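Local coordinates for protein acetylacetone-cleaving enzyme (Acinetobacter johnsonii, PDB 3BAL) that cleaves acetylacetone with molecular oxygen into methylglyoxal and acetate, using one iron ion bound in each subunit of a homotetramer, at residues N19-F24 with T48-C53; E26-G31 with L123-D128; I33-L38 with A139-A144; E78-E83 with G96-G101. All coordinates share one frame; numbering follows the deposited sequence.

Contact 1 (N19-F24 with T48-C53); sequences NNYVPF and TAIFNC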
loop_
_atom_site.group_PDB
_atom_site.type_symbol
_atom_site.label_atom_id
_atom_site.label_comp_id
_atom_site.label_asym_id
_atom_site.label_seq_id
_atom_site.Cartn_x
_atom_site.Cartn_y
_atom_site.Cartn_z
ATOM N N ASN A 19 -16.877 -26.572 -4.098
ATOM C CA ASN A 19 -16.751 -26.920 -5.509
ATOM C C ASN A 19 -15.702 -26.155 -6.298
ATOM O O ASN A 19 -15.301 -26.603 -7.367
ATOM C CB ASN A 19 -18.096 -26.722 -6.208
ATOM C CG ASN A 19 -19.138 -27.701 -5.742
ATOM O OD1 ASN A 19 -20.314 -27.590 -6.105
ATOM N ND2 ASN A 19 -18.718 -28.682 -4.937
ATOM N N ASN A 20 -15.261 -25.009 -5.787
ATOM C CA ASN A 20 -14.290 -24.201 -6.511
ATOM C C ASN A 20 -12.828 -24.323 -6.123
ATOM O O ASN A 20 -11.983 -23.621 -6.676
ATOM C CB ASN A 20 -14.709 -22.733 -6.478
ATOM C CG ASN A 20 -15.973 -22.488 -7.263
ATOM O OD1 ASN A 20 -16.259 -23.203 -8.230
ATOM N ND2 ASN A 20 -16.731 -21.475 -6.871
ATOM N N TYR A 21 -12.517 -25.201 -5.180
ATOM C CA TYR A 21 -11.128 -25.397 -4.811
ATOM C C TYR A 21 -10.501 -26.250 -5.915
ATOM O O TYR A 21 -11.094 -27.238 -6.351
ATOM C CB TYR A 21 -11.015 -26.116 -3.464
ATOM C CG TYR A 21 -11.252 -25.223 -2.252
ATOM C CD1 TYR A 21 -12.532 -25.062 -1.702
ATOM C CD2 TYR A 21 -10.187 -24.543 -1.649
ATOM C CE1 TYR A 21 -12.740 -24.251 -0.583
ATOM C CE2 TYR A 21 -10.384 -23.730 -0.535
ATOM C CZ TYR A 21 -11.663 -23.589 -0.006
ATOM O OH TYR A 21 -11.844 -22.789 1.101
ATOM N N VAL A 22 -9.321 -25.853 -6.385
ATOM C CA VAL A 22 -8.616 -26.598 -7.430
ATOM C C VAL A 22 -7.218 -26.966 -6.931
ATOM O O VAL A 22 -6.703 -26.350 -5.996
ATOM C CB VAL A 22 -8.462 -25.767 -8.740
ATOM C CG1 VAL A 22 -9.822 -25.421 -9.306
ATOM C CG2 VAL A 22 -7.644 -24.505 -8.481
ATOM N N PRO A 23 -6.587 -27.981 -7.548
ATOM C CA PRO A 23 -5.242 -28.388 -7.129
ATOM C C PRO A 23 -4.231 -27.250 -7.313
ATOM O O PRO A 23 -4.231 -26.572 -8.341
ATOM C CB PRO A 23 -4.939 -29.579 -8.042
ATOM C CG PRO A 23 -6.299 -30.158 -8.314
ATOM C CD PRO A 23 -7.128 -28.913 -8.554
ATOM N N PHE A 24 -3.389 -27.042 -6.305
ATOM C CA PHE A 24 -2.352 -26.012 -6.338
ATOM C C PHE A 24 -1.217 -26.622 -7.170
ATOM O O PHE A 24 -0.929 -27.811 -7.035
ATOM C CB PHE A 24 -1.876 -25.720 -4.913
ATOM C CG PHE A 24 -0.987 -24.516 -4.799
ATOM C CD1 PHE A 24 -1.510 -23.236 -4.936
ATOM C CD2 PHE A 24 0.378 -24.661 -4.561
ATOM C CE1 PHE A 24 -0.690 -22.113 -4.839
ATOM C CE2 PHE A 24 1.205 -23.546 -4.461
ATOM C CZ PHE A 24 0.668 -22.268 -4.600
ATOM N N THR A 48 -5.421 -11.917 -2.849
ATOM C CA THR A 48 -5.952 -12.685 -1.712
ATOM C C THR A 48 -6.427 -14.093 -2.078
ATOM O O THR A 48 -7.105 -14.282 -3.091
ATOM C CB THR A 48 -7.138 -11.930 -1.083
ATOM O OG1 THR A 48 -6.715 -10.610 -0.715
ATOM C CG2 THR A 48 -7.654 -12.656 0.142
ATOM N N ALA A 49 -6.105 -15.072 -1.236
ATOM C CA ALA A 49 -6.495 -16.454 -1.512
ATOM C C ALA A 49 -6.741 -17.286 -0.256
ATOM O O ALA A 49 -6.361 -16.888 0.846
ATOM C CB ALA A 49 -5.422 -17.121 -2.379
ATOM N N ILE A 50 -7.385 -18.441 -0.434
ATOM C CA ILE A 50 -7.665 -19.353 0.671
ATOM C C ILE A 50 -7.150 -20.762 0.315
ATOM O O ILE A 50 -7.246 -21.191 -0.836
ATOM C CB ILE A 50 -9.189 -19.356 1.023
ATOM C CG1 ILE A 50 -9.446 -20.242 2.243
ATOM C CG2 ILE A 50 -10.026 -19.792 -0.174
ATOM C CD1 ILE A 50 -10.785 -19.963 2.915
ATOM N N PHE A 51 -6.587 -21.472 1.295
ATOM C CA PHE A 51 -6.012 -22.795 1.046
ATOM C C PHE A 51 -6.476 -23.931 1.964
ATOM O O PHE A 51 -6.690 -23.727 3.162
ATOM C CB PHE A 51 -4.471 -22.733 1.128
ATOM C CG PHE A 51 -3.853 -21.620 0.318
ATOM C CD1 PHE A 51 -3.939 -20.295 0.750
ATOM C CD2 PHE A 51 -3.217 -21.892 -0.892
ATOM C CE1 PHE A 51 -3.405 -19.251 -0.011
ATOM C CE2 PHE A 51 -2.679 -20.856 -1.665
ATOM C CZ PHE A 51 -2.775 -19.529 -1.223
ATOM N N ASN A 52 -6.632 -25.120 1.377
ATOM C CA ASN A 52 -6.998 -26.335 2.113
ATOM C C ASN A 52 -5.763 -27.233 1.986
ATOM O O ASN A 52 -5.362 -27.589 0.875
ATOM C CB ASN A 52 -8.230 -27.027 1.503
ATOM C CG ASN A 52 -9.550 -26.359 1.910
ATOM O OD1 ASN A 52 -9.655 -25.756 2.982
ATOM N ND2 ASN A 52 -10.564 -26.490 1.067
ATOM N N CYS A 53 -5.163 -27.590 3.119
ATOM C CA CYS A 53 -3.936 -28.386 3.132
ATOM C C CYS A 53 -4.021 -29.715 3.877
ATOM O O CYS A 53 -4.309 -29.750 5.072
ATOM C CB CYS A 53 -2.806 -27.562 3.757
ATOM S SG CYS A 53 -2.759 -25.847 3.204
#
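Tyr21 against Asn52 and Ile50, with Phe24 against Phe51, forms a side-chain contact in the jelly-roll (cupin) sheet: Tyr21 and Phe24 flank the short edge strand 22-23 and meet strand 46-53, which is not its direct neighbour, since strand 34-41 runs between them, bonded to both. No hydrogen bond joins the two segments. End to end, residues 21-24 and 50-52 point 83° apart. Successive residues of strand 46-53 send their side chains to alternate faces of the sheet. On one face, the amide of Asn52 lies over the Tyr21 ring with the two planes only 27° apart, and its CG comes to 3.7 Å from Tyr21 CE2. A flat amide suits this place, since it can lie across an aromatic face. On the other face, Phe51 turns its edge to the face of Phe24 in an offset edge-to-face pair, centroids 6.0 Å apart. Phe24 reaches it with CG anti to its backbone N (chi1 -170°), and Trp35 and Phe115 add to this aromatic cluster. Ile50, which also packs on Phe71 of the second subunit, meets the hydroxyl end of Tyr21 through CG1, CG2 and CD1; its CD1 rests 3.5 Å from Tyr21 OH.

Contact 2 (E26-G31 with L123-D128); sequences EAFSDG and LNFIDD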
loop_
_atom_site.group_PDB
_atom_site.type_symbol
_atom_site.label_atom_id
_atom_site.label_comp_id
_atom_site.label_asym_id
_atom_site.label_seq_id
_atom_site.Cartn_x
_atom_site.Cartn_y
_atom_site.Cartn_z
ATOM N N GLU A 26 1.803 -28.427 -8.688
ATOM C CA GLU A 26 2.747 -29.381 -8.123
ATOM C C GLU A 26 4.178 -28.883 -8.127
ATOM O O GLU A 26 5.010 -29.352 -7.348
ATOM C CB GLU A 26 2.685 -30.711 -8.877
ATOM C CG GLU A 26 1.481 -31.568 -8.537
ATOM C CD GLU A 26 1.650 -33.006 -8.997
ATOM O OE1 GLU A 26 1.853 -33.223 -10.214
ATOM O OE2 GLU A 26 1.582 -33.921 -8.146
ATOM N N ALA A 27 4.475 -27.936 -9.004
ATOM C CA ALA A 27 5.826 -27.405 -9.073
ATOM C C ALA A 27 6.188 -26.632 -7.797
ATOM O O ALA A 27 7.350 -26.623 -7.385
ATOM C CB ALA A 27 5.965 -26.505 -10.298
ATOM N N PHE A 28 5.191 -26.017 -7.156
ATOM C CA PHE A 28 5.432 -25.217 -5.952
ATOM C C PHE A 28 4.886 -25.736 -4.617
ATOM O O PHE A 28 4.744 -24.969 -3.661
ATOM C CB PHE A 28 4.908 -23.798 -6.176
ATOM C CG PHE A 28 5.331 -23.202 -7.479
ATOM C CD1 PHE A 28 4.572 -23.398 -8.619
ATOM C CD2 PHE A 28 6.504 -22.469 -7.573
ATOM C CE1 PHE A 28 4.980 -22.873 -9.845
ATOM C CE2 PHE A 28 6.921 -21.940 -8.794
ATOM C CZ PHE A 28 6.157 -22.142 -9.929
ATOM N N SER A 29 4.582 -27.024 -4.548
ATOM C CA SER A 29 4.080 -27.605 -3.314
ATOM C C SER A 29 4.229 -29.122 -3.321
ATOM O O SER A 29 4.664 -29.706 -4.311
ATOM C CB SER A 29 2.612 -27.221 -3.101
ATOM O OG SER A 29 1.804 -27.676 -4.170
ATOM N N ASP A 30 3.895 -29.742 -2.191
ATOM C CA ASP A 30 3.945 -31.192 -2.028
ATOM C C ASP A 30 2.748 -31.595 -1.175
ATOM O O ASP A 30 2.470 -30.975 -0.149
ATOM C CB ASP A 30 5.240 -31.631 -1.344
ATOM C CG ASP A 30 5.312 -33.137 -1.161
ATOM O OD1 ASP A 30 5.281 -33.608 -0.002
ATOM O OD2 ASP A 30 5.389 -33.861 -2.180
ATOM N N GLY A 31 2.050 -32.644 -1.593
ATOM C CA GLY A 31 0.868 -33.073 -0.870
ATOM C C GLY A 31 -0.301 -32.547 -1.679
ATOM O O GLY A 31 -0.110 -31.729 -2.580
ATOM N N LEU A 123 5.670 -13.632 -4.540
ATOM C CA LEU A 123 6.336 -14.637 -3.729
ATOM C C LEU A 123 7.403 -15.179 -4.669
ATOM O O LEU A 123 7.085 -15.727 -5.725
ATOM C CB LEU A 123 5.383 -15.763 -3.333
ATOM C CG LEU A 123 4.162 -15.377 -2.506
ATOM C CD1 LEU A 123 3.551 -16.645 -1.940
ATOM C CD2 LEU A 123 4.549 -14.427 -1.380
ATOM N N ASN A 124 8.664 -15.001 -4.301
ATOM C CA ASN A 124 9.751 -15.470 -5.140
ATOM C C ASN A 124 10.213 -16.867 -4.759
ATOM O O ASN A 124 10.821 -17.070 -3.706
ATOM C CB ASN A 124 10.932 -14.498 -5.077
ATOM C CG ASN A 124 10.610 -13.148 -5.698
ATOM O OD1 ASN A 124 9.723 -13.033 -6.545
ATOM N ND2 ASN A 124 11.344 -12.121 -5.288
ATOM N N PHE A 125 9.911 -17.839 -5.611
ATOM C CA PHE A 125 10.325 -19.208 -5.336
ATOM C C PHE A 125 11.772 -19.351 -5.784
ATOM O O PHE A 125 12.130 -18.910 -6.870
ATOM C CB PHE A 125 9.395 -20.194 -6.044
ATOM C CG PHE A 125 8.008 -20.228 -5.449
ATOM C CD1 PHE A 125 7.052 -19.283 -5.821
ATOM C CD2 PHE A 125 7.676 -21.171 -4.474
ATOM C CE1 PHE A 125 5.787 -19.269 -5.227
ATOM C CE2 PHE A 125 6.413 -21.166 -3.872
ATOM C CZ PHE A 125 5.467 -20.212 -4.252
ATOM N N ILE A 126 12.593 -19.955 -4.928
ATOM C CA ILE A 126 14.032 -20.099 -5.173
ATOM C C ILE A 126 14.566 -21.529 -5.242
ATOM O O ILE A 126 13.977 -22.445 -4.663
ATOM C CB ILE A 126 14.835 -19.364 -4.066
ATOM C CG1 ILE A 126 14.400 -19.875 -2.681
ATOM C CG2 ILE A 126 14.612 -17.860 -4.175
ATOM C CD1 ILE A 126 15.136 -19.229 -1.489
ATOM N N ASP A 127 15.689 -21.716 -5.943
ATOM C CA ASP A 127 16.306 -23.038 -6.031
ATOM C C ASP A 127 17.349 -23.167 -4.915
ATOM O O ASP A 127 17.478 -22.263 -4.091
ATOM C CB ASP A 127 16.932 -23.292 -7.420
ATOM C CG ASP A 127 18.119 -22.393 -7.721
ATOM O OD1 ASP A 127 18.745 -21.857 -6.785
ATOM O OD2 ASP A 127 18.444 -22.240 -8.913
ATOM N N ASP A 128 18.083 -24.281 -4.883
ATOM C CA ASP A 128 19.071 -24.519 -3.823
ATOM C C ASP A 128 20.301 -23.614 -3.813
ATOM O O ASP A 128 21.134 -23.697 -2.902
ATOM C CB ASP A 128 19.531 -25.984 -3.831
ATOM C CG ASP A 128 18.471 -26.937 -3.293
ATOM O OD1 ASP A 128 17.626 -26.507 -2.479
ATOM O OD2 ASP A 128 18.491 -28.128 -3.667
#
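Phe28 and Phe125 both carry CG beside the backbone N and anti to the carbonyl carbon, at chi1 -47° and -70°, and from their separate segments these torsions swing the two rings into one another. Phe28 drives its edge at the face of Phe125: CD2 stands 3.4 Å from Phe125 CG, displaced from the middle of that ring toward the rim. The planes are inclined at 61°, so the pair is edge-to-face without being strictly perpendicular, and the centroids are 4.7 Å apart. Close to the same ring, Phe28 CB makes a CH-pi contact, 4.2 Å from the centroid of Phe125. In the cupin fold this pair bridges strand 57-64, which lies between strands 29-30 and 123-126 and is antiparallel to both; Phe28 and Asp30 bond to it through their backbones from one side and Asn124 from the other. Phenylalanine suits both positions, because two large rings can meet across the intervening strand, where the small Ala60 lies against Phe125. Ile133 and Ile136 of strand 132-136 also pack on Phe125, and Ala134 on Phe28. The Phe125 side chain is about 7 Å from the bound zinc ion, and its ring meets that of the metal ligand His62 obliquely.

Contact 3 (I33-L38 with A139-A144); sequences ITWQLL and AEAQGA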
loop_
_atom_site.group_PDB
_atom_site.type_symbol
_atom_site.label_atom_id
_atom_site.label_comp_id
_atom_site.label_asym_id
_atom_site.label_seq_id
_atom_site.Cartn_x
_atom_site.Cartn_y
_atom_site.Cartn_z
ATOM N N ILE A 33 -2.419 -30.102 -1.869
ATOM C CA ILE A 33 -2.933 -28.778 -1.514
ATOM C C ILE A 33 -3.902 -28.253 -2.575
ATOM O O ILE A 33 -3.633 -28.347 -3.771
ATOM C CB ILE A 33 -1.775 -27.747 -1.328
ATOM C CG1 ILE A 33 -0.926 -28.124 -0.112
ATOM C CG2 ILE A 33 -2.340 -26.339 -1.145
ATOM C CD1 ILE A 33 0.190 -27.143 0.186
ATOM N N THR A 34 -5.038 -27.724 -2.135
ATOM C CA THR A 34 -6.020 -27.160 -3.058
ATOM C C THR A 34 -6.236 -25.701 -2.660
ATOM O O THR A 34 -6.003 -25.327 -1.506
ATOM C CB THR A 34 -7.365 -27.952 -3.030
ATOM O OG1 THR A 34 -7.816 -28.114 -1.678
ATOM C CG2 THR A 34 -7.186 -29.323 -3.677
ATOM N N TRP A 35 -6.653 -24.864 -3.602
ATOM C CA TRP A 35 -6.837 -23.456 -3.272
ATOM C C TRP A 35 -7.893 -22.762 -4.108
ATOM O O TRP A 35 -8.522 -23.372 -4.975
ATOM C CB TRP A 35 -5.507 -22.695 -3.434
ATOM C CG TRP A 35 -5.114 -22.443 -4.885
ATOM C CD1 TRP A 35 -5.061 -23.366 -5.892
ATOM C CD2 TRP A 35 -4.745 -21.188 -5.480
ATOM N NE1 TRP A 35 -4.690 -22.767 -7.073
ATOM C CE2 TRP A 35 -4.492 -21.430 -6.850
ATOM C CE3 TRP A 35 -4.605 -19.881 -4.990
ATOM C CZ2 TRP A 35 -4.110 -20.414 -7.735
ATOM C CZ3 TRP A 35 -4.222 -18.872 -5.872
ATOM C CH2 TRP A 35 -3.982 -19.146 -7.228
ATOM N N GLN A 36 -8.068 -21.475 -3.812
ATOM C CA GLN A 36 -8.999 -20.591 -4.505
ATOM C C GLN A 36 -8.467 -19.160 -4.465
ATOM O O GLN A 36 -8.151 -18.648 -3.391
ATOM C CB GLN A 36 -10.383 -20.570 -3.839
ATOM C CG GLN A 36 -11.323 -21.703 -4.216
ATOM C CD GLN A 36 -12.754 -21.420 -3.788
ATOM O OE1 GLN A 36 -13.335 -20.391 -4.166
ATOM N NE2 GLN A 36 -13.334 -22.327 -3.002
ATOM N N LEU A 37 -8.358 -18.531 -5.635
ATOM C CA LEU A 37 -7.933 -17.145 -5.720
ATOM C C LEU A 37 -9.227 -16.363 -5.467
ATOM O O LEU A 37 -10.245 -16.615 -6.125
ATOM C CB LEU A 37 -7.379 -16.828 -7.112
ATOM C CG LEU A 37 -6.901 -15.381 -7.326
ATOM C CD1 LEU A 37 -5.745 -15.054 -6.378
ATOM C CD2 LEU A 37 -6.462 -15.205 -8.775
ATOM N N LEU A 38 -9.189 -15.429 -4.513
ATOM C CA LEU A 38 -10.365 -14.644 -4.141
ATOM C C LEU A 38 -10.410 -13.218 -4.680
ATOM O O LEU A 38 -11.489 -12.687 -4.952
ATOM C CB LEU A 38 -10.479 -14.595 -2.614
ATOM C CG LEU A 38 -10.618 -15.945 -1.906
ATOM C CD1 LEU A 38 -10.503 -15.753 -0.408
ATOM C CD2 LEU A 38 -11.956 -16.583 -2.267
ATOM N N ALA A 139 -0.717 -11.338 -11.022
ATOM C CA ALA A 139 -0.855 -11.739 -12.415
ATOM C C ALA A 139 -0.571 -13.232 -12.626
ATOM O O ALA A 139 -1.339 -13.924 -13.296
ATOM C CB ALA A 139 0.076 -10.891 -13.298
ATOM N N GLU A 140 0.529 -13.719 -12.063
ATOM C CA GLU A 140 0.901 -15.119 -12.192
ATOM C C GLU A 140 -0.077 -16.035 -11.450
ATOM O O GLU A 140 -0.369 -17.146 -11.909
ATOM C CB GLU A 140 2.322 -15.344 -11.669
ATOM C CG GLU A 140 3.429 -14.669 -12.484
ATOM C CD GLU A 140 3.456 -13.155 -12.339
ATOM O OE1 GLU A 140 3.015 -12.638 -11.292
ATOM O OE2 GLU A 140 3.941 -12.474 -13.270
ATOM N N ALA A 141 -0.578 -15.574 -10.305
ATOM C CA ALA A 141 -1.538 -16.347 -9.513
ATOM C C ALA A 141 -2.875 -16.446 -10.253
ATOM O O ALA A 141 -3.511 -17.503 -10.271
ATOM C CB ALA A 141 -1.737 -15.697 -8.143
ATOM N N GLN A 142 -3.305 -15.347 -10.863
ATOM C CA GLN A 142 -4.560 -15.365 -11.604
ATOM C C GLN A 142 -4.423 -16.295 -12.815
ATOM O O GLN A 142 -5.356 -17.018 -13.154
ATOM C CB GLN A 142 -4.945 -13.950 -12.065
ATOM C CG GLN A 142 -6.154 -13.918 -13.003
ATOM C CD GLN A 142 -6.603 -12.515 -13.361
ATOM O OE1 GLN A 142 -7.425 -11.911 -12.661
ATOM N NE2 GLN A 142 -6.061 -11.982 -14.453
ATOM N N GLY A 143 -3.258 -16.277 -13.457
ATOM C CA GLY A 143 -3.035 -17.137 -14.607
ATOM C C GLY A 143 -3.143 -18.617 -14.269
ATOM O O GLY A 143 -3.750 -19.390 -15.009
ATOM N N ALA A 144 -2.544 -19.011 -13.148
ATOM C CA ALA A 144 -2.568 -20.396 -12.694
ATOM C C ALA A 144 -3.974 -20.806 -12.270
ATOM O O ALA A 144 -4.395 -21.943 -12.494
ATOM C CB ALA A 144 -1.604 -20.582 -11.526
HETATM O O HOH W 1 -3.939 -23.938 -9.747
#
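Trp35 and Leu37 of strand 34-41 pack against Ala141 and Gln142 of the C-terminal helix 138-148, which covers this part of the jelly-roll sheet. The axes of the short strand and helix segments pass 9.1 Å apart at 121°, so the helix runs askew to the strand. Most of the contact is apolar. Leu37, two residues on from Trp35 and thus on the same face of the strand, presses CD2 to 3.4 Å from Gln142 CA, with the aliphatic base of the glutamine beside it. Trp35 CH2 lies 4.2 Å from Ala141 CB, and Leu37 CD1 also approaches that methyl. Alanine is apt here because its small side chain lets the helix backbone come near the strand. The edge of the indole faces polar atoms. Trp35 CH2 comes 3.5 Å from Ala141 O, which lies near the ring plane. With CG set between backbone N and carbonyl carbon (chi1 75°), the indole also holds NE1 where a water can accept its hydrogen, at 3.0 Å; that water gives only a weak bond to Ala144 O. Gln142 has its polar end elsewhere: OE1 bonds Tyr3 OH and NE2 bonds Lys6 O, both of the fourth subunit. No direct hydrogen bond joins the two segments, so their contact rests mainly on apolar packing, with the water a weak supplement, while the directional bonds of Gln142 tie the helix to the fourth subunit.

Contact 4 (E78-E83 with G96-G101); sequences EVRGGE and GFESSG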
loop_
_atom_site.group_PDB
_atom_site.type_symbol
_atom_site.label_atom_id
_atom_site.label_comp_id
_atom_site.label_asym_id
_atom_site.label_seq_id
_atom_site.Cartn_x
_atom_site.Cartn_y
_atom_site.Cartn_z
ATOM N N GLU A 78 3.396 -24.762 10.523
ATOM C CA GLU A 78 4.767 -24.489 10.964
ATOM C C GLU A 78 5.434 -23.520 9.994
ATOM O O GLU A 78 5.762 -23.889 8.870
ATOM C CB GLU A 78 5.584 -25.786 11.034
ATOM C CG GLU A 78 5.280 -26.675 12.240
ATOM C CD GLU A 78 5.833 -28.089 12.086
ATOM O OE1 GLU A 78 6.801 -28.278 11.322
ATOM O OE2 GLU A 78 5.305 -29.015 12.736
ATOM N N VAL A 79 5.624 -22.280 10.440
ATOM C CA VAL A 79 6.235 -21.235 9.621
ATOM C C VAL A 79 7.652 -20.927 10.090
ATOM O O VAL A 79 7.921 -20.855 11.290
ATOM C CB VAL A 79 5.426 -19.922 9.686
ATOM C CG1 VAL A 79 5.864 -18.989 8.574
ATOM C CG2 VAL A 79 3.941 -20.212 9.593
ATOM N N ARG A 80 8.550 -20.731 9.131
ATOM C CA ARG A 80 9.945 -20.432 9.432
ATOM C C ARG A 80 10.581 -21.509 10.311
ATOM O O ARG A 80 11.365 -21.209 11.214
ATOM C CB ARG A 80 10.050 -19.054 10.096
ATOM C CG ARG A 80 9.835 -17.916 9.110
ATOM C CD ARG A 80 9.754 -16.549 9.772
ATOM N NE ARG A 80 8.456 -16.302 10.393
ATOM C CZ ARG A 80 8.198 -16.447 11.687
ATOM N NH1 ARG A 80 9.154 -16.839 12.521
ATOM N NH2 ARG A 80 6.976 -16.207 12.147
ATOM N N GLY A 81 10.233 -22.763 10.038
ATOM C CA GLY A 81 10.796 -23.866 10.794
ATOM C C GLY A 81 9.979 -24.343 11.984
ATOM O O GLY A 81 10.322 -25.347 12.606
ATOM N N GLY A 82 8.903 -23.633 12.300
ATOM C CA GLY A 82 8.073 -24.020 13.425
ATOM C C GLY A 82 8.692 -23.642 14.760
ATOM O O GLY A 82 9.860 -23.268 14.826
ATOM N N GLU A 83 7.909 -23.751 15.828
ATOM C CA GLU A 83 8.376 -23.416 17.168
ATOM C C GLU A 83 9.678 -24.147 17.534
ATOM O O GLU A 83 10.560 -23.562 18.163
ATOM C CB GLU A 83 7.280 -23.757 18.186
ATOM C CG GLU A 83 7.300 -22.933 19.469
ATOM C CD GLU A 83 6.147 -23.291 20.416
ATOM O OE1 GLU A 83 5.009 -23.476 19.919
ATOM O OE2 GLU A 83 6.376 -23.377 21.650
ATOM N N GLY A 96 -1.250 -14.185 11.735
ATOM C CA GLY A 96 0.185 -14.007 11.589
ATOM C C GLY A 96 0.559 -12.898 10.620
ATOM O O GLY A 96 -0.148 -12.653 9.634
ATOM N N PHE A 97 1.659 -12.212 10.912
ATOM C CA PHE A 97 2.163 -11.149 10.046
ATOM C C PHE A 97 3.562 -11.581 9.620
ATOM O O PHE A 97 4.469 -11.675 10.448
ATOM C CB PHE A 97 2.238 -9.804 10.794
ATOM C CG PHE A 97 2.838 -8.674 9.976
ATOM C CD1 PHE A 97 2.089 -8.015 9.006
ATOM C CD2 PHE A 97 4.158 -8.278 10.178
ATOM C CE1 PHE A 97 2.646 -6.978 8.248
ATOM C CE2 PHE A 97 4.727 -7.245 9.426
ATOM C CZ PHE A 97 3.971 -6.593 8.463
ATOM N N GLU A 98 3.719 -11.871 8.330
ATOM C CA GLU A 98 5.002 -12.283 7.771
ATOM C C GLU A 98 5.463 -11.119 6.895
ATOM O O GLU A 98 4.875 -10.830 5.858
ATOM C CB GLU A 98 4.829 -13.567 6.955
ATOM C CG GLU A 98 4.396 -14.791 7.786
ATOM C CD GLU A 98 5.473 -15.273 8.753
ATOM O OE1 GLU A 98 6.661 -15.319 8.355
ATOM O OE2 GLU A 98 5.139 -15.624 9.906
ATOM N N SER A 99 6.519 -10.452 7.338
ATOM C CA SER A 99 7.041 -9.273 6.667
ATOM C C SER A 99 7.846 -9.473 5.397
ATOM O O SER A 99 8.272 -10.579 5.069
ATOM C CB SER A 99 7.896 -8.489 7.653
ATOM O OG SER A 99 8.950 -9.317 8.108
ATOM N N SER A 100 8.051 -8.359 4.701
ATOM C CA SER A 100 8.828 -8.308 3.474
ATOM C C SER A 100 10.215 -8.883 3.765
ATOM O O SER A 100 10.903 -8.427 4.686
ATOM C CB SER A 100 8.940 -6.852 3.007
ATOM O OG SER A 100 9.943 -6.695 2.026
ATOM N N GLY A 101 10.616 -9.891 2.992
ATOM C CA GLY A 101 11.914 -10.514 3.192
ATOM C C GLY A 101 11.844 -11.870 3.877
ATOM O O GLY A 101 12.825 -12.614 3.876
#
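Glu98 OE1 is held by two donors, Arg80 NE at 2.9 Å and the imidazole NE2 of His104, one of the three histidines that bind the metal. Its sister oxygen OE2 takes a second bond from Arg80 NH2 at 3.0 Å. Arginine thus grips the carboxylate in a bidentate, side-on salt bridge, one nitrogen to each oxygen, and both oxygens use their syn lone pairs. Both bonds are nearly straight, about 165° at the hydrogen, and the guanidinium and carboxylate planes lie only 11° apart. Glu98 is bent at chi2 (-68°) and Arg80 further out, at chi3, which turns the two flat groups edge to edge as they approach from opposite directions. Val79 walls one side of the pair, its CG1 3.7 Å from Glu98 OE2. Arg80 stands at the second position of a type I' turn, Val79 to Gly82, closed by Gly82 N to Val79 O. Its own phi is positive, and Gly81 follows with angles that suit a residue without CB. The turn ends strand 76-79 of the cupin barrel, while Glu98 ends strand 94-98; Gly96 and Phe97 carry that strand's sheet on into the second subunit, whose Glu11 packs on both charged side chains. Two parallel bonds fix the rotation of the carboxylate, so Arg80 is well placed to position Glu98, itself a second-shell partner that would orient the ligand His104 at the metal site.

Overall arrangement
From the N terminus, the chain lays down the first segments of contacts 1, 2 and 3 in turn (19-24, 26-31, 33-38) before any of them closes. Contact 1 closes first, at 48-53, across strand 34-41. Contact 4 then opens and closes locally, between 78-83 and 96-101, on the opposite side of the chain's centre from contacts 1 and 3. It nests inside the long loops of contacts 2 and 3, which close at 123-128 and 139-144. Contacts 1, 2 and 3 all cross; contact 2 joins parts that flank strand 57-64 in the second sheet, and contact 3 ties the first sheet to the C-terminal helix. A probable backbone hydrogen bond, Trp35 N to Val22 O, 2.8 Å, links contacts 1 and 3.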